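Long-range contacts in ankyrin repeat family protein (Enterococcus faecalis, PDB 3HRA), which is of unknown function but, as an elongated stack of ankyrin repeats, probably offers a surface for binding other proteins: residues Gly7-Ala12 with Lys19-Ile24; Tyr30-Val35 with Arg61-Asn66; Gly117-Val122 with Gln158-Leu163. One frame throughout, in Å; residues are numbered along the deposited sequence.

In the fold
From the N terminus, contact 1 closes a short turn, folding helix 18-25 back against helix 8-14. Contact 2 follows: it brings the loop after helix 18-25 beside the loop after helix 52-60, closing a span that contains helices 42-49 and 52-60. Contact 3 comes last, setting the start of helix 119-128 against helix 155-166 across 35 intervening residues. The three lie in series, so none nests in or crosses another. Contacts 1 and 2 touch, Glu34 of the second accepting bonds from Gly7 N and Leu10 N of the first. Contact 3 lies on the other side of the chain's centre, its own centre about 31 Å from that of contact 2.

Contact 1: Gly7-Ala12 with Lys19-Ile24; sequences GALLEA and KKVKEI
An antiparallel helix pair, as in the ankyrin fold, is built here from helices 8-14 and 18-25, with Ala8, Leu9 and Ala12 facing Lys20, Val21 and Ile24. The axes of the two short segments approach to 9.1 Å at 160°, a spacing that small residues make possible. Ala12 sits where the backbones are nearest, and its lone methyl fits between longer side chains: CB lies 3.7 Å from Lys20 CG and 3.8 Å from Val21 CG2. Lys20 contributes only the start of its aliphatic chain, which bends at chi2 (61°), and the end of the chain turns away from the contact; its NZ forms a salt bridge with Glu23 OE2 at 2.7 Å.

One turn further on, Ile24 reaches across with its CD1, which rests 3.6 Å from the backbone O of Ala8 and also meets the methyls of Ala8 and Ala12. Leu9 and Ile24 cross obliquely. The chi1 of Leu9 (-171°) puts CG beside the carbonyl carbon. Its CD1 touches Ile24 CG2 at 4.0 Å and Val21 CG1 at 4.1 Å. Beyond the pair, Leu9 packs on Leu58 and Val21 on Ile54, both of helix 52-60. Alanines in the close approach, with branched residues closing the space beside them, are consistent with the apolar seam of the antiparallel helix pairs of the ankyrin fold.

Contact 2: Tyr30-Val35 with Arg61-Asn66; sequences YQVDEV and RGADIN
Val32 sets its CG1 anti to its carbonyl carbon (chi1 -59°), and the Arg61 chain, bent at chi2 and chi3, presents a guanidinium face to that methyl. CG1 lies over one face of the flat group, displaced toward the rim, at 3.7 Å from Arg61 NH1. The edge of the guanidinium is used differently: NH2 donates to the backbone O of Tyr30 at 3.3 Å, the oxygen lying slightly out of the guanidinium plane. Arginine suits the place because it can bond at its edge while an apolar group covers a face. NE also donates to Leu25 O, at the end of helix 18-25.

The other methyl of Val32, CG2, packs on Ala63, 3.8 Å from its CA. Beside it Asp33, within the type I turn from Gln31 to Glu34, directs its carboxylate at the backbone of the next loop. OD2 accepts from Asp64 N through its syn lone pair at 2.9 Å, while OD1 receives only a weak share of the same N-H. Two waters widen this bridge: one donates to Asp33 OD1 and Asp64 O, the other to Asp33 OD2 and Gly62 O. Asp64 turns its own carboxylate to Asn66 N, an Asx turn. The two carboxylates, both probably negative, thus stay apart while each accepts from a backbone N-H. Gly62, with positive phi, closes the Schellman motif that ends helix 52-60 and so delivers Ala63 and Asp64 to the contact.

Behind these loops, Tyr30 packs on Ala8 and Ile24 and its OH bonds to Leu9 N; Val32 rests on Leu9 and Leu25, and Ala63 on Leu43, so the junction packs against helices 8-14, 18-25 and 42-49.

Contact 3: Gly117-Val122 with Gln158-Leu163; sequences GHIDNV and QDIVKL
Ile119 and Ile160 lie where the two backbones come nearest, their side chains running alongside in opposite senses, with Ile119 CB 3.9 Å from Ile160 CG1. The CD1 of Ile119, carried on a CG1 anti to the backbone N (chi1 -170°), extends to Asp159 CB at 3.9 Å and so touches only the aliphatic root of that acid. Ile160 sends its own CD1 to Gly117, 3.5 Å from CA. Leu163 CD1 touches two partners, 3.9 Å from Ile119 CG1 and 3.5 Å from Val122 CG1. The latter approach is tight, and the chi1 of Leu163, -146°, stands well off a staggered value, consistent with crowding.

Gly117 has positive phi, which glycine tolerates readily, and ends the preceding helix in a Schellman motif; His118 then takes the N-cap position of helix 119-128. That sharp change of direction sets Ile119 and Val122, one turn apart, toward helix 155-166. Further out, Val122 also rests on Leu110 and Ala113 and Ile160 on Ala114 and Ala147, while Asn121 bonds through ND2 to Gly80 O and through OD1 to Thr85 OG1 of helix 85-94.

Between the segments the chemistry is almost wholly that of methyl and methylene groups. Cohesion therefore comes from burying apolar surface and from complementary shape; the beta-branched Ile119, Ile160 and Val122 probably lose little rotational freedom on packing.

Contact 1: Gly7-Ala12 with Lys19-Ile24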
loop_
_atom_site.group_PDB
_atom_site.type_symbol
_atom_site.label_atom_id
_atom_site.label_comp_id
_atom_site.label_asym_id
_atom_site.label_seq_id
_atom_site.Cartn_x
_atom_site.Cartn_y
_atom_site.Cartn_z
ATOM N N GLY A 7 -20.043 0.650 -17.743
ATOM C CA GLY A 7 -20.509 0.617 -16.369
ATOM C C GLY A 7 -20.920 -0.749 -15.883
ATOM O O GLY A 7 -21.079 -0.949 -14.680
ATOM N N ALA A 8 -21.098 -1.692 -16.811
ATOM C CA ALA A 8 -21.512 -3.048 -16.454
ATOM C C ALA A 8 -20.566 -3.683 -15.430
ATOM O O ALA A 8 -21.000 -4.297 -14.444
ATOM C CB ALA A 8 -21.620 -3.929 -17.712
ATOM N N LEU A 9 -19.269 -3.531 -15.673
ATOM C CA LEU A 9 -18.251 -4.168 -14.843
ATOM C C LEU A 9 -18.132 -3.460 -13.499
ATOM O O LEU A 9 -17.938 -4.106 -12.481
ATOM C CB LEU A 9 -16.906 -4.191 -15.580
ATOM C CG LEU A 9 -15.743 -5.003 -14.990
ATOM C CD1 LEU A 9 -16.115 -6.496 -14.898
ATOM C CD2 LEU A 9 -14.500 -4.820 -15.882
ATOM N N LEU A 10 -18.247 -2.130 -13.494
ATOM C CA LEU A 10 -18.275 -1.376 -12.239
ATOM C C LEU A 10 -19.434 -1.835 -11.369
ATOM O O LEU A 10 -19.277 -2.027 -10.164
ATOM C CB LEU A 10 -18.397 0.119 -12.509
ATOM C CG LEU A 10 -17.112 0.836 -12.918
ATOM C CD1 LEU A 10 -17.423 2.161 -13.601
ATOM C CD2 LEU A 10 -16.214 1.048 -11.704
ATOM N N GLU A 11 -20.597 -2.015 -11.992
ATOM C CA GLU A 11 -21.784 -2.465 -11.272
ATOM C C GLU A 11 -21.608 -3.868 -10.688
ATOM O O GLU A 11 -21.969 -4.107 -9.533
ATOM C CB GLU A 11 -23.022 -2.418 -12.161
ATOM C CG GLU A 11 -24.304 -2.741 -11.414
ATOM C CD GLU A 11 -25.485 -2.966 -12.351
ATOM O OE1 GLU A 11 -26.026 -1.975 -12.899
ATOM O OE2 GLU A 11 -25.870 -4.146 -12.538
ATOM N N ALA A 12 -21.056 -4.790 -11.474
ATOM C CA ALA A 12 -20.729 -6.126 -10.977
ATOM C C ALA A 12 -19.733 -6.102 -9.806
ATOM O O ALA A 12 -19.882 -6.875 -8.863
ATOM C CB ALA A 12 -20.200 -7.018 -12.092
ATOM N N LYS A 19 -19.083 -14.063 -10.063
ATOM C CA LYS A 19 -19.511 -14.770 -11.272
ATOM C C LYS A 19 -19.882 -13.803 -12.397
ATOM O O LYS A 19 -19.528 -14.033 -13.556
ATOM C CB LYS A 19 -20.665 -15.723 -10.966
ATOM C CG LYS A 19 -20.273 -16.839 -10.010
ATOM C CD LYS A 19 -21.450 -17.777 -9.741
ATOM C CE LYS A 19 -21.432 -18.256 -8.292
ATOM N NZ LYS A 19 -20.051 -18.580 -7.840
ATOM N N LYS A 20 -20.590 -12.727 -12.063
ATOM C CA LYS A 20 -20.919 -11.695 -13.061
ATOM C C LYS A 20 -19.669 -11.006 -13.615
ATOM O O LYS A 20 -19.591 -10.729 -14.811
ATOM C CB LYS A 20 -21.877 -10.648 -12.467
ATOM C CG LYS A 20 -22.430 -9.631 -13.480
ATOM C CD LYS A 20 -23.245 -10.322 -14.572
ATOM C CE LYS A 20 -23.860 -9.299 -15.521
ATOM N NZ LYS A 20 -24.835 -9.900 -16.472
ATOM N N VAL A 21 -18.698 -10.713 -12.750
ATOM C CA VAL A 21 -17.406 -10.179 -13.190
ATOM C C VAL A 21 -16.740 -11.077 -14.226
ATOM O O VAL A 21 -16.327 -10.606 -15.283
ATOM C CB VAL A 21 -16.442 -9.944 -12.015
ATOM C CG1 VAL A 21 -15.019 -9.701 -12.548
ATOM C CG2 VAL A 21 -16.909 -8.775 -11.209
ATOM N N LYS A 22 -16.675 -12.374 -13.941
ATOM C CA LYS A 22 -16.020 -13.311 -14.845
ATOM C C LYS A 22 -16.787 -13.449 -16.152
ATOM O O LYS A 22 -16.175 -13.590 -17.204
ATOM C CB LYS A 22 -15.815 -14.665 -14.169
ATOM C CG LYS A 22 -14.773 -14.603 -13.092
ATOM C CD LYS A 22 -14.630 -15.911 -12.318
ATOM C CE LYS A 22 -13.343 -15.914 -11.508
ATOM N NZ LYS A 22 -13.045 -17.255 -10.919
ATOM N N GLU A 23 -18.118 -13.409 -16.069
ATOM C CA GLU A 23 -18.976 -13.410 -17.246
ATOM C C GLU A 23 -18.630 -12.242 -18.165
ATOM O O GLU A 23 -18.458 -12.422 -19.362
ATOM C CB GLU A 23 -20.464 -13.344 -16.849
ATOM C CG GLU A 23 -21.407 -13.077 -18.028
ATOM C CD GLU A 23 -22.733 -12.440 -17.603
ATOM O OE1 GLU A 23 -23.509 -13.139 -16.936
ATOM O OE2 GLU A 23 -23.003 -11.248 -17.947
ATOM N N ILE A 24 -18.540 -11.040 -17.600
ATOM C CA ILE A 24 -18.250 -9.863 -18.411
ATOM C C ILE A 24 -16.848 -9.928 -19.015
ATOM O O ILE A 24 -16.645 -9.556 -20.168
ATOM C CB ILE A 24 -18.417 -8.567 -17.600
ATOM C CG1 ILE A 24 -19.893 -8.362 -17.215
ATOM C CG2 ILE A 24 -17.879 -7.367 -18.390
ATOM C CD1 ILE A 24 -20.091 -7.331 -16.112
#

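Contact 2: Tyr30-Val35 with Arg61-Asn66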
loop_
_atom_site.group_PDB
_atom_site.type_symbol
_atom_site.label_atom_id
_atom_site.label_comp_id
_atom_site.label_asym_id
_atom_site.label_seq_id
_atom_site.Cartn_x
_atom_site.Cartn_y
_atom_site.Cartn_z
ATOM N N TYR A 30 -14.152 -5.929 -23.958
ATOM C CA TYR A 30 -14.503 -5.084 -22.806
ATOM C C TYR A 30 -13.326 -4.230 -22.281
ATOM O O TYR A 30 -12.225 -4.730 -22.053
ATOM C CB TYR A 30 -15.124 -5.904 -21.653
ATOM C CG TYR A 30 -16.000 -5.049 -20.763
ATOM C CD1 TYR A 30 -17.372 -4.993 -20.967
ATOM C CD2 TYR A 30 -15.452 -4.260 -19.749
ATOM C CE1 TYR A 30 -18.181 -4.206 -20.169
ATOM C CE2 TYR A 30 -16.252 -3.456 -18.960
ATOM C CZ TYR A 30 -17.613 -3.433 -19.175
ATOM O OH TYR A 30 -18.427 -2.637 -18.397
ATOM N N GLN A 31 -13.575 -2.936 -22.089
ATOM C CA GLN A 31 -12.572 -2.037 -21.531
ATOM C C GLN A 31 -12.637 -2.137 -20.004
ATOM O O GLN A 31 -13.558 -1.601 -19.373
ATOM C CB GLN A 31 -12.864 -0.598 -21.969
ATOM C CG GLN A 31 -11.615 0.259 -22.161
ATOM C CD GLN A 31 -11.084 0.853 -20.872
ATOM O OE1 GLN A 31 -10.192 0.273 -20.215
ATOM N NE2 GLN A 31 -11.621 2.026 -20.496
ATOM N N VAL A 32 -11.662 -2.818 -19.404
ATOM C CA VAL A 32 -11.787 -3.186 -17.987
ATOM C C VAL A 32 -11.570 -2.019 -17.015
ATOM O O VAL A 32 -11.931 -2.096 -15.839
ATOM C CB VAL A 32 -10.836 -4.351 -17.605
ATOM C CG1 VAL A 32 -11.133 -5.586 -18.462
ATOM C CG2 VAL A 32 -9.370 -3.932 -17.751
ATOM N N ASP A 33 -10.943 -0.957 -17.499
ATOM C CA ASP A 33 -10.615 0.161 -16.624
ATOM C C ASP A 33 -11.563 1.361 -16.756
ATOM O O ASP A 33 -11.149 2.503 -16.613
ATOM C CB ASP A 33 -9.167 0.592 -16.822
ATOM C CG ASP A 33 -8.181 -0.337 -16.115
ATOM O OD1 ASP A 33 -8.526 -0.930 -15.079
ATOM O OD2 ASP A 33 -7.056 -0.470 -16.606
ATOM N N GLU A 34 -12.837 1.100 -17.001
ATOM C CA GLU A 34 -13.849 2.149 -16.908
ATOM C C GLU A 34 -13.843 2.727 -15.494
ATOM O O GLU A 34 -13.456 2.036 -14.546
ATOM C CB GLU A 34 -15.229 1.576 -17.236
ATOM C CG GLU A 34 -15.650 0.438 -16.324
ATOM C CD GLU A 34 -16.964 -0.205 -16.771
ATOM O OE1 GLU A 34 -17.259 -0.227 -17.988
ATOM O OE2 GLU A 34 -17.714 -0.688 -15.902
ATOM N N VAL A 35 -14.269 3.985 -15.346
ATOM C CA VAL A 35 -14.235 4.628 -14.039
ATOM C C VAL A 35 -15.587 5.188 -13.561
ATOM O O VAL A 35 -16.454 5.556 -14.372
ATOM C CB VAL A 35 -13.136 5.733 -13.957
ATOM C CG1 VAL A 35 -11.733 5.119 -14.011
ATOM C CG2 VAL A 35 -13.325 6.758 -15.050
ATOM N N ARG A 61 -6.834 -9.895 -16.726
ATOM C CA ARG A 61 -7.390 -9.308 -17.950
ATOM C C ARG A 61 -6.782 -7.953 -18.296
ATOM O O ARG A 61 -7.280 -7.258 -19.171
ATOM C CB ARG A 61 -8.910 -9.167 -17.851
ATOM C CG ARG A 61 -9.676 -10.367 -18.362
ATOM C CD ARG A 61 -9.704 -10.400 -19.892
ATOM N NE ARG A 61 -10.868 -9.716 -20.457
ATOM C CZ ARG A 61 -10.835 -8.507 -21.009
ATOM N NH1 ARG A 61 -9.700 -7.829 -21.059
ATOM N NH2 ARG A 61 -11.939 -7.967 -21.512
ATOM N N GLY A 62 -5.730 -7.571 -17.586
ATOM C CA GLY A 62 -4.962 -6.381 -17.938
ATOM C C GLY A 62 -5.328 -5.082 -17.232
ATOM O O GLY A 62 -4.910 -4.015 -17.670
ATOM N N ALA A 63 -6.088 -5.165 -16.142
ATOM C CA ALA A 63 -6.456 -3.979 -15.368
ATOM C C ALA A 63 -5.197 -3.251 -14.876
ATOM O O ALA A 63 -4.215 -3.875 -14.478
ATOM C CB ALA A 63 -7.359 -4.362 -14.179
ATOM N N ASP A 64 -5.228 -1.928 -14.921
ATOM C CA ASP A 64 -4.057 -1.122 -14.569
ATOM C C ASP A 64 -3.981 -0.950 -13.055
ATOM O O ASP A 64 -4.843 -0.292 -12.467
ATOM C CB ASP A 64 -4.188 0.238 -15.244
ATOM C CG ASP A 64 -2.956 1.109 -15.073
ATOM O OD1 ASP A 64 -2.016 0.736 -14.340
ATOM O OD2 ASP A 64 -2.945 2.187 -15.702
ATOM N N ILE A 65 -2.968 -1.553 -12.422
ATOM C CA ILE A 65 -2.851 -1.487 -10.970
ATOM C C ILE A 65 -2.408 -0.092 -10.505
ATOM O O ILE A 65 -2.432 0.216 -9.317
ATOM C CB ILE A 65 -1.884 -2.560 -10.397
ATOM C CG1 ILE A 65 -0.453 -2.323 -10.893
ATOM C CG2 ILE A 65 -2.377 -3.988 -10.731
ATOM C CD1 ILE A 65 0.618 -2.956 -10.026
ATOM N N ASN A 66 -2.036 0.756 -11.454
ATOM C CA ASN A 66 -1.517 2.086 -11.126
ATOM C C ASN A 66 -2.490 3.239 -11.424
ATOM O O ASN A 66 -2.129 4.400 -11.298
ATOM C CB ASN A 66 -0.184 2.327 -11.862
ATOM C CG ASN A 66 0.867 1.307 -11.490
ATOM O OD1 ASN A 66 1.216 1.181 -10.332
ATOM N ND2 ASN A 66 1.373 0.561 -12.482
HETATM O O HOH W 1 -7.543 -0.537 -12.529
HETATM O O HOH W 2 -6.796 -1.805 -19.226
#

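Contact 3: Gly117-Val122 with Gln158-Leu163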
loop_
_atom_site.group_PDB
_atom_site.type_symbol
_atom_site.label_atom_id
_atom_site.label_comp_id
_atom_site.label_asym_id
_atom_site.label_seq_id
_atom_site.Cartn_x
_atom_site.Cartn_y
_atom_site.Cartn_z
ATOM N N GLY A 117 0.449 -0.700 10.616
ATOM C CA GLY A 117 0.753 -1.951 11.298
ATOM C C GLY A 117 0.652 -3.212 10.464
ATOM O O GLY A 117 0.587 -4.314 11.004
ATOM N N HIS A 118 0.632 -3.058 9.143
ATOM C CA HIS A 118 0.475 -4.200 8.249
ATOM C C HIS A 118 1.810 -4.852 7.960
ATOM O O HIS A 118 2.380 -4.687 6.886
ATOM C CB HIS A 118 -0.221 -3.745 6.966
ATOM C CG HIS A 118 -1.612 -3.271 7.213
ATOM N ND1 HIS A 118 -2.064 -2.027 6.821
ATOM C CD2 HIS A 118 -2.639 -3.858 7.871
ATOM C CE1 HIS A 118 -3.322 -1.886 7.194
ATOM N NE2 HIS A 118 -3.693 -2.975 7.843
ATOM N N ILE A 119 2.315 -5.580 8.950
ATOM C CA ILE A 119 3.684 -6.076 8.899
ATOM C C ILE A 119 3.901 -7.081 7.760
ATOM O O ILE A 119 4.974 -7.124 7.156
ATOM C CB ILE A 119 4.125 -6.634 10.290
ATOM C CG1 ILE A 119 5.626 -6.932 10.306
ATOM C CG2 ILE A 119 3.307 -7.860 10.675
ATOM C CD1 ILE A 119 6.180 -7.252 11.698
ATOM N N ASP A 120 2.886 -7.879 7.450
ATOM C CA ASP A 120 3.009 -8.802 6.330
ATOM C C ASP A 120 3.173 -8.048 5.008
ATOM O O ASP A 120 3.967 -8.449 4.158
ATOM C CB ASP A 120 1.824 -9.769 6.281
ATOM C CG ASP A 120 1.857 -10.783 7.418
ATOM O OD1 ASP A 120 2.970 -11.267 7.752
ATOM O OD2 ASP A 120 0.775 -11.087 7.980
ATOM N N ASN A 121 2.470 -6.928 4.855
ATOM C CA ASN A 121 2.680 -6.074 3.683
ATOM C C ASN A 121 4.081 -5.469 3.620
ATOM O O ASN A 121 4.698 -5.408 2.547
ATOM C CB ASN A 121 1.622 -4.960 3.599
ATOM C CG ASN A 121 0.360 -5.416 2.890
ATOM O OD1 ASN A 121 0.120 -6.605 2.761
ATOM N ND2 ASN A 121 -0.440 -4.468 2.420
ATOM N N VAL A 122 4.582 -5.025 4.769
ATOM C CA VAL A 122 5.942 -4.504 4.839
ATOM C C VAL A 122 6.957 -5.538 4.347
ATOM O O VAL A 122 7.836 -5.219 3.545
ATOM C CB VAL A 122 6.288 -4.056 6.264
ATOM C CG1 VAL A 122 7.744 -3.627 6.334
ATOM C CG2 VAL A 122 5.336 -2.932 6.692
ATOM N N GLN A 158 7.152 -2.306 17.593
ATOM C CA GLN A 158 8.511 -2.741 17.902
ATOM C C GLN A 158 8.950 -3.720 16.818
ATOM O O GLN A 158 10.052 -3.621 16.295
ATOM C CB GLN A 158 8.602 -3.368 19.307
ATOM C CG GLN A 158 8.374 -2.365 20.433
ATOM C CD GLN A 158 8.007 -3.024 21.754
ATOM O OE1 GLN A 158 7.262 -2.460 22.568
ATOM N NE2 GLN A 158 8.528 -4.220 21.976
ATOM N N ASP A 159 8.076 -4.651 16.456
ATOM C CA ASP A 159 8.417 -5.639 15.429
ATOM C C ASP A 159 8.622 -4.995 14.040
ATOM O O ASP A 159 9.500 -5.410 13.277
ATOM C CB ASP A 159 7.340 -6.731 15.348
ATOM C CG ASP A 159 7.393 -7.724 16.533
ATOM O OD1 ASP A 159 8.387 -7.744 17.292
ATOM O OD2 ASP A 159 6.426 -8.498 16.692
ATOM N N ILE A 160 7.809 -3.996 13.718
ATOM C CA ILE A 160 7.937 -3.306 12.435
ATOM C C ILE A 160 9.238 -2.513 12.399
ATOM O O ILE A 160 9.961 -2.545 11.398
ATOM C CB ILE A 160 6.716 -2.422 12.124
ATOM C CG1 ILE A 160 5.509 -3.299 11.767
ATOM C CG2 ILE A 160 7.015 -1.448 10.976
ATOM C CD1 ILE A 160 4.169 -2.586 11.835
ATOM N N VAL A 161 9.568 -1.851 13.503
ATOM C CA VAL A 161 10.857 -1.159 13.601
ATOM C C VAL A 161 12.052 -2.117 13.389
ATOM O O VAL A 161 12.981 -1.809 12.649
ATOM C CB VAL A 161 10.988 -0.393 14.940
ATOM C CG1 VAL A 161 12.424 0.105 15.145
ATOM C CG2 VAL A 161 10.004 0.757 14.964
ATOM N N LYS A 162 12.020 -3.274 14.042
ATOM C CA LYS A 162 13.091 -4.257 13.900
ATOM C C LYS A 162 13.237 -4.746 12.456
ATOM O O LYS A 162 14.353 -4.824 11.936
ATOM C CB LYS A 162 12.852 -5.455 14.823
ATOM C CG LYS A 162 13.964 -6.469 14.768
ATOM C CD LYS A 162 15.212 -5.961 15.493
ATOM C CE LYS A 162 16.220 -7.092 15.659
ATOM N NZ LYS A 162 17.467 -6.629 16.332
ATOM N N LEU A 163 12.110 -5.089 11.839
ATOM C CA LEU A 163 12.042 -5.502 10.435
ATOM C C LEU A 163 12.696 -4.452 9.523
ATOM O O LEU A 163 13.509 -4.794 8.666
ATOM C CB LEU A 163 10.582 -5.685 10.020
ATOM C CG LEU A 163 10.157 -6.757 9.010
ATOM C CD1 LEU A 163 8.891 -6.323 8.271
ATOM C CD2 LEU A 163 11.262 -7.149 8.033
#